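Local coordinates for TIGR00725 family protein (Thermotoga maritima, PDB 1RCU) that is of unknown function but belongs to the SLOG group of Rossmann-like proteins, whose members are thought to bind nucleotides or nucleotide-derived ligands, at residues G33-S38 / M70-Q75; E175-W180 / V186-Q191; G137-G142 / Y167-R172. All blocks are in the same frame, centred on the assembly; numbering follows the deposited sequence.

Contact 1: G33-S38 / M70-Q75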
ATOM      1  N   GLY A  33       4.020 -10.914 -20.640  1.00 34.10           N
ATOM      2  CA  GLY A  33       3.535 -11.100 -21.996  1.00 38.13           C
ATOM      3  C   GLY A  33       3.457 -12.560 -22.411  1.00 40.62           C
ATOM      4  O   GLY A  33       3.910 -13.433 -21.676  1.00 39.96           O
ATOM      5  N   PRO A  34       2.910 -12.864 -23.601  1.00 42.40           N
ATOM      6  CA  PRO A  34       2.824 -14.272 -23.990  1.00 43.81           C
ATOM      7  C   PRO A  34       4.161 -14.993 -24.104  1.00 44.79           C
ATOM      8  O   PRO A  34       5.103 -14.539 -24.747  1.00 44.63           O
ATOM      9  CB  PRO A  34       2.063 -14.219 -25.306  1.00 43.24           C
ATOM     10  CG  PRO A  34       2.623 -13.005 -25.925  1.00 43.86           C
ATOM     11  CD  PRO A  34       2.664 -12.001 -24.770  1.00 42.48           C
ATOM     12  N   VAL A  35       4.206 -16.144 -23.456  1.00 47.01           N
ATOM     13  CA  VAL A  35       5.382 -16.987 -23.408  1.00 48.58           C
ATOM     14  C   VAL A  35       5.809 -17.533 -24.777  1.00 50.15           C
ATOM     15  O   VAL A  35       6.984 -17.814 -25.004  1.00 49.56           O
ATOM     16  CB  VAL A  35       5.129 -18.131 -22.386  1.00 48.17           C
ATOM     17  CG1 VAL A  35       5.660 -19.446 -22.891  1.00 48.40           C
ATOM     18  CG2 VAL A  35       5.783 -17.781 -21.066  1.00 48.21           C
ATOM     19  N   ASN A  36       4.854 -17.644 -25.691  1.00 52.69           N
ATOM     20  CA  ASN A  36       5.076 -18.174 -27.039  1.00 54.88           C
ATOM     21  C   ASN A  36       5.515 -17.169 -28.114  1.00 55.16           C
ATOM     22  O   ASN A  36       5.724 -17.546 -29.268  1.00 55.26           O
ATOM     23  CB  ASN A  36       3.789 -18.874 -27.493  1.00 56.30           C
ATOM     24  CG  ASN A  36       2.549 -18.321 -26.789  1.00 58.47           C
ATOM     25  OD1 ASN A  36       2.376 -17.101 -26.664  1.00 57.91           O
ATOM     26  ND2 ASN A  36       1.676 -19.219 -26.336  1.00 60.22           N
ATOM     27  N   LYS A  37       5.672 -15.902 -27.743  1.00 55.61           N
ATOM     28  CA  LYS A  37       6.058 -14.884 -28.714  1.00 55.39           C
ATOM     29  C   LYS A  37       7.221 -14.020 -28.246  1.00 53.78           C
ATOM     30  O   LYS A  37       7.603 -14.079 -27.084  1.00 53.97           O
ATOM     31  CB  LYS A  37       4.821 -14.041 -29.041  1.00 56.57           C
ATOM     32  CG  LYS A  37       3.679 -14.944 -29.504  1.00 59.89           C
ATOM     33  CD  LYS A  37       2.401 -14.239 -29.923  1.00 61.81           C
ATOM     34  CE  LYS A  37       1.333 -15.277 -30.289  1.00 63.93           C
ATOM     35  NZ  LYS A  37       0.167 -14.709 -31.026  1.00 67.01           N
ATOM     36  N   SER A  38       7.794 -13.239 -29.157  1.00 51.76           N
ATOM     37  CA  SER A  38       8.914 -12.368 -28.815  1.00 49.95           C
ATOM     38  C   SER A  38       8.468 -11.302 -27.823  1.00 48.82           C
ATOM     39  O   SER A  38       7.296 -10.944 -27.785  1.00 48.21           O
ATOM     40  CB  SER A  38       9.459 -11.691 -30.067  1.00 49.51           C
ATOM     41  OG  SER A  38      10.026 -12.638 -30.952  1.00 50.50           O
HETATM   42  N   MSE A  70       8.447 -14.871 -16.047  1.00 33.09           N
HETATM   43  CA  MSE A  70       7.961 -15.390 -14.767  1.00 33.96           C
HETATM   44  C   MSE A  70       7.374 -16.794 -14.912  1.00 33.33           C
HETATM   45  O   MSE A  70       7.630 -17.669 -14.089  1.00 33.23           O
HETATM   46  CB  MSE A  70       6.906 -14.448 -14.159  1.00 35.57           C
HETATM   47  CG  MSE A  70       7.424 -13.051 -13.768  1.00 37.30           C
HETATM   48 SE   MSE A  70       6.021 -11.667 -13.644  1.00 41.06          SE
HETATM   49  CE  MSE A  70       5.651 -11.478 -15.554  1.00 38.60           C
ATOM     50  N   GLU A  71       6.604 -17.013 -15.973  1.00 33.29           N
ATOM     51  CA  GLU A  71       5.991 -18.305 -16.208  1.00 31.40           C
ATOM     52  C   GLU A  71       7.004 -19.398 -16.502  1.00 30.75           C
ATOM     53  O   GLU A  71       6.928 -20.485 -15.944  1.00 31.26           O
ATOM     54  CB  GLU A  71       4.997 -18.206 -17.368  1.00 32.23           C
ATOM     55  CG  GLU A  71       4.235 -19.497 -17.644  1.00 34.54           C
ATOM     56  CD  GLU A  71       3.087 -19.288 -18.612  1.00 36.49           C
ATOM     57  OE1 GLU A  71       2.263 -18.376 -18.358  1.00 35.19           O
ATOM     58  OE2 GLU A  71       3.007 -20.036 -19.616  1.00 37.94           O
ATOM     59  N   LEU A  72       7.955 -19.095 -17.375  1.00 28.93           N
ATOM     60  CA  LEU A  72       8.978 -20.047 -17.779  1.00 28.25           C
ATOM     61  C   LEU A  72       9.928 -20.439 -16.655  1.00 28.35           C
ATOM     62  O   LEU A  72      10.303 -21.611 -16.513  1.00 28.15           O
ATOM     63  CB  LEU A  72       9.764 -19.470 -18.952  1.00 27.95           C
ATOM     64  CG  LEU A  72       8.880 -19.127 -20.160  1.00 27.65           C
ATOM     65  CD1 LEU A  72       9.700 -18.369 -21.185  1.00 28.22           C
ATOM     66  CD2 LEU A  72       8.283 -20.397 -20.765  1.00 25.89           C
ATOM     67  N   VAL A  73      10.321 -19.460 -15.848  1.00 27.18           N
ATOM     68  CA  VAL A  73      11.203 -19.735 -14.735  1.00 26.23           C
ATOM     69  C   VAL A  73      10.434 -20.623 -13.755  1.00 27.47           C
ATOM     70  O   VAL A  73      10.993 -21.580 -13.201  1.00 28.18           O
ATOM     71  CB  VAL A  73      11.656 -18.429 -14.069  1.00 23.42           C
ATOM     72  CG1 VAL A  73      12.097 -18.689 -12.649  1.00 22.69           C
ATOM     73  CG2 VAL A  73      12.812 -17.832 -14.874  1.00 20.78           C
ATOM     74  N   SER A  74       9.150 -20.334 -13.566  1.00 24.85           N
ATOM     75  CA  SER A  74       8.341 -21.130 -12.663  1.00 24.55           C
ATOM     76  C   SER A  74       8.221 -22.575 -13.157  1.00 25.60           C
ATOM     77  O   SER A  74       8.338 -23.519 -12.385  1.00 25.69           O
ATOM     78  CB  SER A  74       6.972 -20.490 -12.528  1.00 20.39           C
ATOM     79  OG  SER A  74       7.094 -19.185 -12.002  1.00 16.04           O
ATOM     80  N   GLN A  75       7.978 -22.739 -14.451  1.00 26.79           N
ATOM     81  CA  GLN A  75       7.864 -24.072 -15.032  1.00 27.80           C
ATOM     82  C   GLN A  75       9.149 -24.832 -14.720  1.00 26.74           C
ATOM     83  O   GLN A  75       9.128 -25.995 -14.321  1.00 25.05           O
ATOM     84  CB  GLN A  75       7.687 -23.989 -16.546  1.00 27.64           C
ATOM     85  CG  GLN A  75       7.408 -25.317 -17.239  1.00 29.42           C
ATOM     86  CD  GLN A  75       7.456 -25.179 -18.752  1.00 32.25           C
ATOM     87  OE1 GLN A  75       6.760 -24.336 -19.328  1.00 32.66           O
ATOM     88  NE2 GLN A  75       8.275 -25.997 -19.401  1.00 33.35           N
TER

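Contact 2: E175-W180 / V186-Q191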
ATOM      1  N   GLU A 175      26.062  -3.762  -4.712  1.00 25.42           N
ATOM      2  CA  GLU A 175      26.608  -4.023  -6.040  1.00 26.69           C
ATOM      3  C   GLU A 175      25.649  -4.696  -7.022  1.00 27.06           C
ATOM      4  O   GLU A 175      24.889  -5.598  -6.666  1.00 26.42           O
ATOM      5  CB  GLU A 175      27.883  -4.868  -5.933  1.00 28.25           C
ATOM      6  CG  GLU A 175      28.606  -5.020  -7.270  1.00 31.24           C
ATOM      7  CD  GLU A 175      29.797  -5.977  -7.235  1.00 32.79           C
ATOM      8  OE1 GLU A 175      30.412  -6.131  -6.164  1.00 32.10           O
ATOM      9  OE2 GLU A 175      30.133  -6.560  -8.293  1.00 33.72           O
ATOM     10  N   ILE A 176      25.686  -4.244  -8.267  1.00 25.70           N
ATOM     11  CA  ILE A 176      24.864  -4.842  -9.299  1.00 25.26           C
ATOM     12  C   ILE A 176      25.773  -5.801 -10.056  1.00 26.63           C
ATOM     13  O   ILE A 176      26.624  -5.376 -10.831  1.00 28.55           O
ATOM     14  CB  ILE A 176      24.351  -3.801 -10.293  1.00 25.13           C
ATOM     15  CG1 ILE A 176      23.535  -2.728  -9.571  1.00 24.74           C
ATOM     16  CG2 ILE A 176      23.519  -4.487 -11.364  1.00 23.89           C
ATOM     17  CD1 ILE A 176      22.301  -3.251  -8.867  1.00 23.04           C
ATOM     18  N   HIS A 177      25.608  -7.096  -9.823  1.00 26.74           N
ATOM     19  CA  HIS A 177      26.434  -8.078 -10.511  1.00 24.16           C
ATOM     20  C   HIS A 177      25.936  -8.353 -11.935  1.00 23.88           C
ATOM     21  O   HIS A 177      24.767  -8.113 -12.279  1.00 22.56           O
ATOM     22  CB  HIS A 177      26.461  -9.389  -9.716  1.00 24.30           C
ATOM     23  CG  HIS A 177      26.935  -9.225  -8.305  1.00 24.46           C
ATOM     24  ND1 HIS A 177      26.155  -8.665  -7.317  1.00 24.82           N
ATOM     25  CD2 HIS A 177      28.124  -9.518  -7.727  1.00 23.39           C
ATOM     26  CE1 HIS A 177      26.845  -8.621  -6.190  1.00 25.41           C
ATOM     27  NE2 HIS A 177      28.041  -9.133  -6.415  1.00 24.10           N
ATOM     28  N   GLN A 178      26.842  -8.869 -12.759  1.00 24.46           N
ATOM     29  CA  GLN A 178      26.552  -9.224 -14.144  1.00 23.67           C
ATOM     30  C   GLN A 178      27.031 -10.658 -14.387  1.00 24.24           C
ATOM     31  O   GLN A 178      28.091 -11.063 -13.901  1.00 24.66           O
ATOM     32  CB  GLN A 178      27.286  -8.287 -15.107  1.00 23.67           C
ATOM     33  CG  GLN A 178      26.771  -6.876 -15.068  1.00 24.88           C
ATOM     34  CD  GLN A 178      27.451  -5.975 -16.083  1.00 25.86           C
ATOM     35  OE1 GLN A 178      27.364  -6.202 -17.296  1.00 27.03           O
ATOM     36  NE2 GLN A 178      28.113  -4.931 -15.598  1.00 22.84           N
ATOM     37  N   ALA A 179      26.238 -11.424 -15.129  1.00 24.38           N
ATOM     38  CA  ALA A 179      26.563 -12.803 -15.477  1.00 25.52           C
ATOM     39  C   ALA A 179      26.082 -13.039 -16.900  1.00 26.27           C
ATOM     40  O   ALA A 179      25.063 -12.495 -17.309  1.00 27.15           O
ATOM     41  CB  ALA A 179      25.865 -13.777 -14.507  1.00 25.17           C
ATOM     42  N   TRP A 180      26.815 -13.840 -17.661  1.00 28.09           N
ATOM     43  CA  TRP A 180      26.417 -14.108 -19.038  1.00 28.86           C
ATOM     44  C   TRP A 180      25.931 -15.524 -19.212  1.00 29.19           C
ATOM     45  O   TRP A 180      25.723 -15.983 -20.326  1.00 31.22           O
ATOM     46  CB  TRP A 180      27.582 -13.860 -19.991  1.00 28.10           C
ATOM     47  CG  TRP A 180      27.961 -12.430 -20.047  1.00 29.82           C
ATOM     48  CD1 TRP A 180      28.744 -11.742 -19.153  1.00 29.41           C
ATOM     49  CD2 TRP A 180      27.529 -11.481 -21.015  1.00 29.31           C
ATOM     50  NE1 TRP A 180      28.819 -10.412 -19.515  1.00 31.66           N
ATOM     51  CE2 TRP A 180      28.080 -10.231 -20.657  1.00 30.34           C
ATOM     52  CE3 TRP A 180      26.717 -11.563 -22.155  1.00 33.34           C
ATOM     53  CZ2 TRP A 180      27.850  -9.076 -21.403  1.00 33.19           C
ATOM     54  CZ3 TRP A 180      26.483 -10.403 -22.906  1.00 34.20           C
ATOM     55  CH2 TRP A 180      27.048  -9.180 -22.524  1.00 33.85           C
ATOM     56  N   VAL A 186      24.171 -18.467 -10.813  1.00 31.98           N
ATOM     57  CA  VAL A 186      24.043 -19.203  -9.562  1.00 33.13           C
ATOM     58  C   VAL A 186      25.354 -19.241  -8.796  1.00 32.99           C
ATOM     59  O   VAL A 186      25.386 -19.358  -7.572  1.00 32.51           O
ATOM     60  CB  VAL A 186      23.600 -20.637  -9.820  1.00 34.66           C
ATOM     61  CG1 VAL A 186      23.324 -21.356  -8.507  1.00 35.33           C
ATOM     62  CG2 VAL A 186      22.378 -20.619 -10.706  1.00 36.58           C
ATOM     63  N   GLN A 187      26.441 -19.153  -9.534  1.00 34.15           N
ATOM     64  CA  GLN A 187      27.760 -19.163  -8.955  1.00 36.84           C
ATOM     65  C   GLN A 187      27.944 -17.909  -8.103  1.00 36.55           C
ATOM     66  O   GLN A 187      28.493 -17.954  -7.007  1.00 36.97           O
ATOM     67  CB  GLN A 187      28.760 -19.205 -10.099  1.00 39.89           C
ATOM     68  CG  GLN A 187      30.178 -19.451  -9.729  1.00 43.84           C
ATOM     69  CD  GLN A 187      31.052 -19.536 -10.968  1.00 46.24           C
ATOM     70  OE1 GLN A 187      30.801 -20.356 -11.858  1.00 47.69           O
ATOM     71  NE2 GLN A 187      32.066 -18.676 -11.044  1.00 46.78           N
ATOM     72  N   ILE A 188      27.469 -16.791  -8.627  1.00 35.45           N
ATOM     73  CA  ILE A 188      27.547 -15.508  -7.940  1.00 35.23           C
ATOM     74  C   ILE A 188      26.654 -15.512  -6.687  1.00 36.94           C
ATOM     75  O   ILE A 188      27.019 -14.959  -5.649  1.00 36.62           O
ATOM     76  CB  ILE A 188      27.115 -14.379  -8.910  1.00 34.80           C
ATOM     77  CG1 ILE A 188      28.116 -14.282 -10.056  1.00 33.54           C
ATOM     78  CG2 ILE A 188      27.053 -13.053  -8.203  1.00 33.11           C
ATOM     79  CD1 ILE A 188      27.663 -13.400 -11.196  1.00 35.01           C
ATOM     80  N   ILE A 189      25.484 -16.141  -6.781  1.00 38.99           N
ATOM     81  CA  ILE A 189      24.570 -16.220  -5.642  1.00 41.15           C
ATOM     82  C   ILE A 189      25.235 -17.012  -4.526  1.00 43.18           C
ATOM     83  O   ILE A 189      25.150 -16.637  -3.363  1.00 43.36           O
ATOM     84  CB  ILE A 189      23.252 -16.942  -6.006  1.00 40.73           C
ATOM     85  CG1 ILE A 189      22.496 -16.151  -7.077  1.00 40.53           C
ATOM     86  CG2 ILE A 189      22.389 -17.116  -4.764  1.00 40.27           C
ATOM     87  CD1 ILE A 189      21.296 -16.893  -7.670  1.00 39.62           C
ATOM     88  N   GLU A 190      25.875 -18.122  -4.884  1.00 46.11           N
ATOM     89  CA  GLU A 190      26.554 -18.951  -3.900  1.00 49.00           C
ATOM     90  C   GLU A 190      27.670 -18.135  -3.256  1.00 50.07           C
ATOM     91  O   GLU A 190      27.841 -18.140  -2.039  1.00 49.85           O
ATOM     92  CB  GLU A 190      27.104 -20.218  -4.567  1.00 50.32           C
ATOM     93  CG  GLU A 190      26.010 -21.123  -5.116  1.00 52.59           C
ATOM     94  CD  GLU A 190      26.551 -22.379  -5.775  1.00 53.29           C
ATOM     95  OE1 GLU A 190      27.347 -22.268  -6.730  1.00 54.50           O
ATOM     96  OE2 GLU A 190      26.170 -23.488  -5.348  1.00 55.42           O
ATOM     97  N   GLN A 191      28.408 -17.410  -4.087  1.00 52.01           N
ATOM     98  CA  GLN A 191      29.492 -16.554  -3.620  1.00 54.39           C
ATOM     99  C   GLN A 191      28.912 -15.438  -2.742  1.00 55.82           C
ATOM    100  O   GLN A 191      29.605 -14.489  -2.388  1.00 55.07           O
ATOM    101  CB  GLN A 191      30.216 -15.928  -4.824  1.00 56.20           C
ATOM    102  CG  GLN A 191      31.011 -16.913  -5.697  1.00 59.56           C
ATOM    103  CD  GLN A 191      31.514 -16.284  -7.003  1.00 60.41           C
ATOM    104  OE1 GLN A 191      32.169 -15.244  -6.996  1.00 60.88           O
ATOM    105  NE2 GLN A 191      31.214 -16.929  -8.128  1.00 60.89           N
TER

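Contact 3: G137-G142 / Y167-R172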
ATOM      1  N   GLY A 137      14.620  -0.611  -7.683  1.00 21.87           N
ATOM      2  CA  GLY A 137      14.019  -0.765  -6.372  1.00 21.50           C
ATOM      3  C   GLY A 137      14.843  -1.710  -5.525  1.00 20.36           C
ATOM      4  O   GLY A 137      15.102  -1.429  -4.354  1.00 20.80           O
ATOM      5  N   ALA A 138      15.256  -2.823  -6.124  1.00 19.01           N
ATOM      6  CA  ALA A 138      16.073  -3.820  -5.434  1.00 19.94           C
ATOM      7  C   ALA A 138      17.308  -3.156  -4.830  1.00 20.38           C
ATOM      8  O   ALA A 138      17.674  -3.399  -3.671  1.00 21.40           O
ATOM      9  CB  ALA A 138      16.493  -4.927  -6.417  1.00 19.23           C
ATOM     10  N   TYR A 139      17.939  -2.310  -5.636  1.00 20.21           N
ATOM     11  CA  TYR A 139      19.137  -1.590  -5.235  1.00 20.66           C
ATOM     12  C   TYR A 139      18.892  -0.594  -4.096  1.00 21.98           C
ATOM     13  O   TYR A 139      19.707  -0.460  -3.182  1.00 21.00           O
ATOM     14  CB  TYR A 139      19.720  -0.883  -6.455  1.00 20.16           C
ATOM     15  CG  TYR A 139      20.820   0.099  -6.144  1.00 20.88           C
ATOM     16  CD1 TYR A 139      20.537   1.451  -5.893  1.00 19.71           C
ATOM     17  CD2 TYR A 139      22.143  -0.317  -6.099  1.00 22.19           C
ATOM     18  CE1 TYR A 139      21.536   2.349  -5.602  1.00 18.97           C
ATOM     19  CE2 TYR A 139      23.163   0.585  -5.823  1.00 23.16           C
ATOM     20  CZ  TYR A 139      22.848   1.915  -5.573  1.00 21.52           C
ATOM     21  OH  TYR A 139      23.866   2.805  -5.321  1.00 23.17           O
ATOM     22  N   ALA A 140      17.765   0.105  -4.151  1.00 21.78           N
ATOM     23  CA  ALA A 140      17.440   1.073  -3.117  1.00 20.38           C
ATOM     24  C   ALA A 140      17.197   0.375  -1.787  1.00 22.32           C
ATOM     25  O   ALA A 140      17.354   0.982  -0.735  1.00 24.56           O
ATOM     26  CB  ALA A 140      16.222   1.853  -3.517  1.00 21.38           C
ATOM     27  N   LEU A 141      16.822  -0.904  -1.843  1.00 22.13           N
ATOM     28  CA  LEU A 141      16.535  -1.704  -0.649  1.00 22.44           C
ATOM     29  C   LEU A 141      17.748  -2.519  -0.141  1.00 22.85           C
ATOM     30  O   LEU A 141      17.655  -3.224   0.858  1.00 24.88           O
ATOM     31  CB  LEU A 141      15.353  -2.658  -0.927  1.00 22.65           C
ATOM     32  CG  LEU A 141      13.969  -2.091  -1.300  1.00 25.11           C
ATOM     33  CD1 LEU A 141      12.947  -3.241  -1.456  1.00 24.36           C
ATOM     34  CD2 LEU A 141      13.496  -1.123  -0.218  1.00 24.36           C
ATOM     35  N   GLY A 142      18.873  -2.435  -0.839  1.00 21.66           N
ATOM     36  CA  GLY A 142      20.050  -3.172  -0.417  1.00 21.78           C
ATOM     37  C   GLY A 142      20.085  -4.638  -0.837  1.00 22.91           C
ATOM     38  O   GLY A 142      20.785  -5.460  -0.234  1.00 21.52           O
ATOM     39  N   TYR A 167      27.417   0.296  -9.564  1.00 24.14           N
ATOM     40  CA  TYR A 167      26.325   0.962  -8.861  1.00 25.30           C
ATOM     41  C   TYR A 167      25.282   1.759  -9.637  1.00 24.09           C
ATOM     42  O   TYR A 167      25.541   2.221 -10.749  1.00 22.76           O
ATOM     43  CB  TYR A 167      26.922   1.836  -7.747  1.00 25.94           C
ATOM     44  CG  TYR A 167      27.912   1.096  -6.879  1.00 27.36           C
ATOM     45  CD1 TYR A 167      27.486   0.181  -5.921  1.00 29.95           C
ATOM     46  CD2 TYR A 167      29.284   1.274  -7.057  1.00 27.75           C
ATOM     47  CE1 TYR A 167      28.406  -0.553  -5.161  1.00 31.91           C
ATOM     48  CE2 TYR A 167      30.209   0.562  -6.304  1.00 29.56           C
ATOM     49  CZ  TYR A 167      29.772  -0.350  -5.366  1.00 31.90           C
ATOM     50  OH  TYR A 167      30.710  -1.083  -4.667  1.00 33.73           O
ATOM     51  N   LEU A 168      24.103   1.906  -9.020  1.00 24.56           N
ATOM     52  CA  LEU A 168      22.992   2.637  -9.616  1.00 25.59           C
ATOM     53  C   LEU A 168      22.751   4.049  -9.081  1.00 26.71           C
ATOM     54  O   LEU A 168      21.824   4.722  -9.541  1.00 26.12           O
ATOM     55  CB  LEU A 168      21.696   1.831  -9.514  1.00 25.20           C
ATOM     56  CG  LEU A 168      21.183   1.069 -10.753  1.00 24.70           C
ATOM     57  CD1 LEU A 168      22.096   1.293 -11.925  1.00 20.69           C
ATOM     58  CD2 LEU A 168      21.044  -0.412 -10.448  1.00 20.38           C
ATOM     59  N   ASP A 169      23.551   4.479  -8.099  1.00 28.41           N
ATOM     60  CA  ASP A 169      23.489   5.846  -7.538  1.00 30.42           C
ATOM     61  C   ASP A 169      24.689   6.107  -6.625  1.00 31.38           C
ATOM     62  O   ASP A 169      25.316   5.169  -6.125  1.00 31.28           O
ATOM     63  CB  ASP A 169      22.149   6.144  -6.828  1.00 30.03           C
ATOM     64  CG  ASP A 169      22.140   5.809  -5.337  1.00 30.22           C
ATOM     65  OD1 ASP A 169      21.163   6.217  -4.664  1.00 29.51           O
ATOM     66  OD2 ASP A 169      23.057   5.134  -4.833  1.00 30.68           O
ATOM     67  N   ASN A 170      25.011   7.376  -6.407  1.00 31.18           N
ATOM     68  CA  ASN A 170      26.192   7.726  -5.618  1.00 32.39           C
ATOM     69  C   ASN A 170      26.288   7.352  -4.142  1.00 32.12           C
ATOM     70  O   ASN A 170      27.224   7.763  -3.464  1.00 32.96           O
ATOM     71  CB  ASN A 170      26.485   9.216  -5.802  1.00 32.48           C
ATOM     72  CG  ASN A 170      26.822   9.555  -7.238  1.00 33.04           C
ATOM     73  OD1 ASN A 170      26.256  10.476  -7.821  1.00 33.36           O
ATOM     74  ND2 ASN A 170      27.738   8.800  -7.821  1.00 32.58           N
ATOM     75  N   ARG A 171      25.343   6.566  -3.649  1.00 31.53           N
ATOM     76  CA  ARG A 171      25.383   6.143  -2.263  1.00 31.71           C
ATOM     77  C   ARG A 171      25.895   4.712  -2.260  1.00 30.94           C
ATOM     78  O   ARG A 171      26.100   4.108  -1.207  1.00 29.78           O
ATOM     79  CB  ARG A 171      23.983   6.226  -1.643  1.00 33.90           C
ATOM     80  CG  ARG A 171      23.381   7.623  -1.672  1.00 38.05           C
ATOM     81  CD  ARG A 171      22.419   7.845  -0.508  1.00 43.01           C
ATOM     82  NE  ARG A 171      21.515   8.977  -0.737  1.00 46.35           N
ATOM     83  CZ  ARG A 171      20.474   8.942  -1.569  1.00 45.35           C
ATOM     84  NH1 ARG A 171      20.195   7.833  -2.252  1.00 44.30           N
ATOM     85  NH2 ARG A 171      19.714  10.017  -1.723  1.00 44.87           N
ATOM     86  N   ARG A 172      26.098   4.193  -3.469  1.00 30.23           N
ATOM     87  CA  ARG A 172      26.578   2.839  -3.697  1.00 31.66           C
ATOM     88  C   ARG A 172      25.992   1.827  -2.726  1.00 31.31           C
ATOM     89  O   ARG A 172      26.713   1.050  -2.114  1.00 32.49           O
ATOM     90  CB  ARG A 172      28.101   2.801  -3.603  1.00 35.72           C
ATOM     91  CG  ARG A 172      28.814   3.615  -4.653  1.00 39.48           C
ATOM     92  CD  ARG A 172      29.514   4.805  -4.036  1.00 47.41           C
ATOM     93  NE  ARG A 172      30.039   5.710  -5.058  1.00 52.42           N
ATOM     94  CZ  ARG A 172      31.010   5.388  -5.909  1.00 53.37           C
ATOM     95  NH1 ARG A 172      31.568   4.182  -5.857  1.00 52.48           N
ATOM     96  NH2 ARG A 172      31.412   6.267  -6.821  1.00 52.90           N
TER

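Contact 1: G33-S38 / M70-Q75
V35 pushes its forked side chain against L72 and the flank of E71 on helix 68-79, and almost everything that touches here passes through its two methyl groups. CG2 of V35 lies 3.5 Å from L72 CG, with L72 CD2 only slightly farther, while the other methyl, V35 CG1, meets the same leucine branch, L72 CD2, at 3.5 Å. The side chains cross at a slant, the valine methyls meeting the leucine branch point and its CD2. E71 closes the side of this patch with the aliphatic part of its chain: E71 CB is 3.8 Å from V35 CG2. With CG anti to the backbone N (chi1 -177°) and the rest extended, the glutamate runs past the valine, and E71 OE2 comes to 3.9 Å from V35 CG2, a van der Waals approach only.

Beyond V35 the loop is loose. P34 to K37 form a type I turn closed by a weak backbone bond, K37 N to P34 O at 3.3 Å, and P34, N36, K37 and S38 are solvent-exposed and make no contact with the helix segment. Before the turn, G33 has a positive phi (106°) at which a CB would jam against the preceding carbonyl O; its N is held by D67.

L72 is shared between neighbours: besides V35 it touches V40 in the same connection and R44 and C47 of helix 44-56. The contact thus lays the loop that follows strand 25-30 over the first turn of helix 68-79, beside the start of helix 44-56, whose R44 makes a weak bond to V35 O.

Contact 2: E175-W180 / V186-Q191
I188 reaches from helix 182-190 to strand 176-179 with both arms of its side chain, each meeting a different part of the strand. The CG2 methyl of I188 sits against the H177 ring, 3.7 Å from H177 CD2, at a slant to the ring plane; the two side chains run alongside each other, pointing opposite ways. The longer arm ends at I188 CD1, which rests 3.8 Å from A179 CB. The backbone oxygen Q178 O also faces this methyl, 3.6 Å from I188 CD1. This division follows from the first torsion (chi1 -65°), which sets CG2 anti to the backbone N and turns CG1 anti to the carbonyl carbon, so that the two arms diverge along the strand. An alanine here is likely to leave the H177 ring and the A179 methyl without their apolar partner and to open a gap between strand and helix.

The next shell fixes the strand side. E175 lays its carboxylate carbon CD 3.7 Å above one face of the H177 ring, toward the rim. Backbone bonds from H177 and A179 to strand 145-148 and R149 hold the strand at the edge of the parallel sheet. I188 itself also packs on I146, and A179 touches E184 and A185 one turn earlier in the helix.

Strand and helix run roughly antiparallel (143°), their axes 9.3 Å apart at closest, as in the last strand-helix unit of a Rossmann-like domain. The chemistry is apolar packing of I188 on the A179 methyl and the H177 ring. H177 ND1 bonds weakly to V145 O and Q178 OE1 bonds to R149, while the side chains of the two segments meet by van der Waals contact, with no polar bond between them.

Contact 3: G137-G142 / Y167-R172
A single acceptor atom, D169 OD2, is gripped from opposite faces of its carboxylate: by Y139 OH in a short 2.5 Å hydrogen bond, and by the backbone N of R171, two residues on, at 2.9 Å. The second bond makes an Asx turn within the loop, nested in the type I turn from D169 to R172. Both donors lie well out of the carboxylate plane, one on each side. The carboxylate is nearly perpendicular to the tyrosine ring (89°), and D169 CG lies in the ring plane at its edge.

Y139 is the side chain that helix 129-140 sends into the loop. Its chi1 of 170° carries the ring away from its own backbone nitrogen, off the last helical turn before a Schellman motif. One ring face lies on L168, whose CB sits 3.8 Å from the Y139 ring centroid and 8° off its normal, a CH-pi contact. L168 N also lies over that face, 3.6 Å from Y139 CE2. Y167 meets the ring edge on: Y167 CD1 is 4.3 Å from Y139 CE2. Y139 OH also has a weak bond with I173 N.

The other carboxylate oxygen, D169 OD1, is 3.1 Å from R171 NH1 in a salt bridge, and N170 N and L168 O bond to E128 and W154 of the second subunit. R172 turns instead to D164.

The carboxylate accepts from Y139 OH, R171 N and I129 N of the second subunit and pairs with R171. These donors and the R171 charge would probably stabilise a charged D169, although E128 of the second subunit also lies against it. One aspartate therefore joins the helix end, the turn and the subunit interface.

Overall arrangement
From the N terminus, contact 1 closes first, bringing helix 68-79 back onto the loop after strand 25-30, with helix 44-56 and strand 60-63 between. Contact 3 follows, joining the end of helix 129-140 to the loop before the last strand and enclosing strand 145-148 and helix 153-157. Contact 2 closes the shortest loop, between edge strand 176-179 and helix 182-190. The three lie in series; none nests or crosses. Contacts 2 and 3 touch, I176 CD1 packing 3.5 Å from L168 CD2, and together tie the edge of the sheet to the subunit interface. Contact 1 lies on the opposite side of the chain's centre, about 23 Å from contact 2 and 28 Å from contact 3, centre to centre.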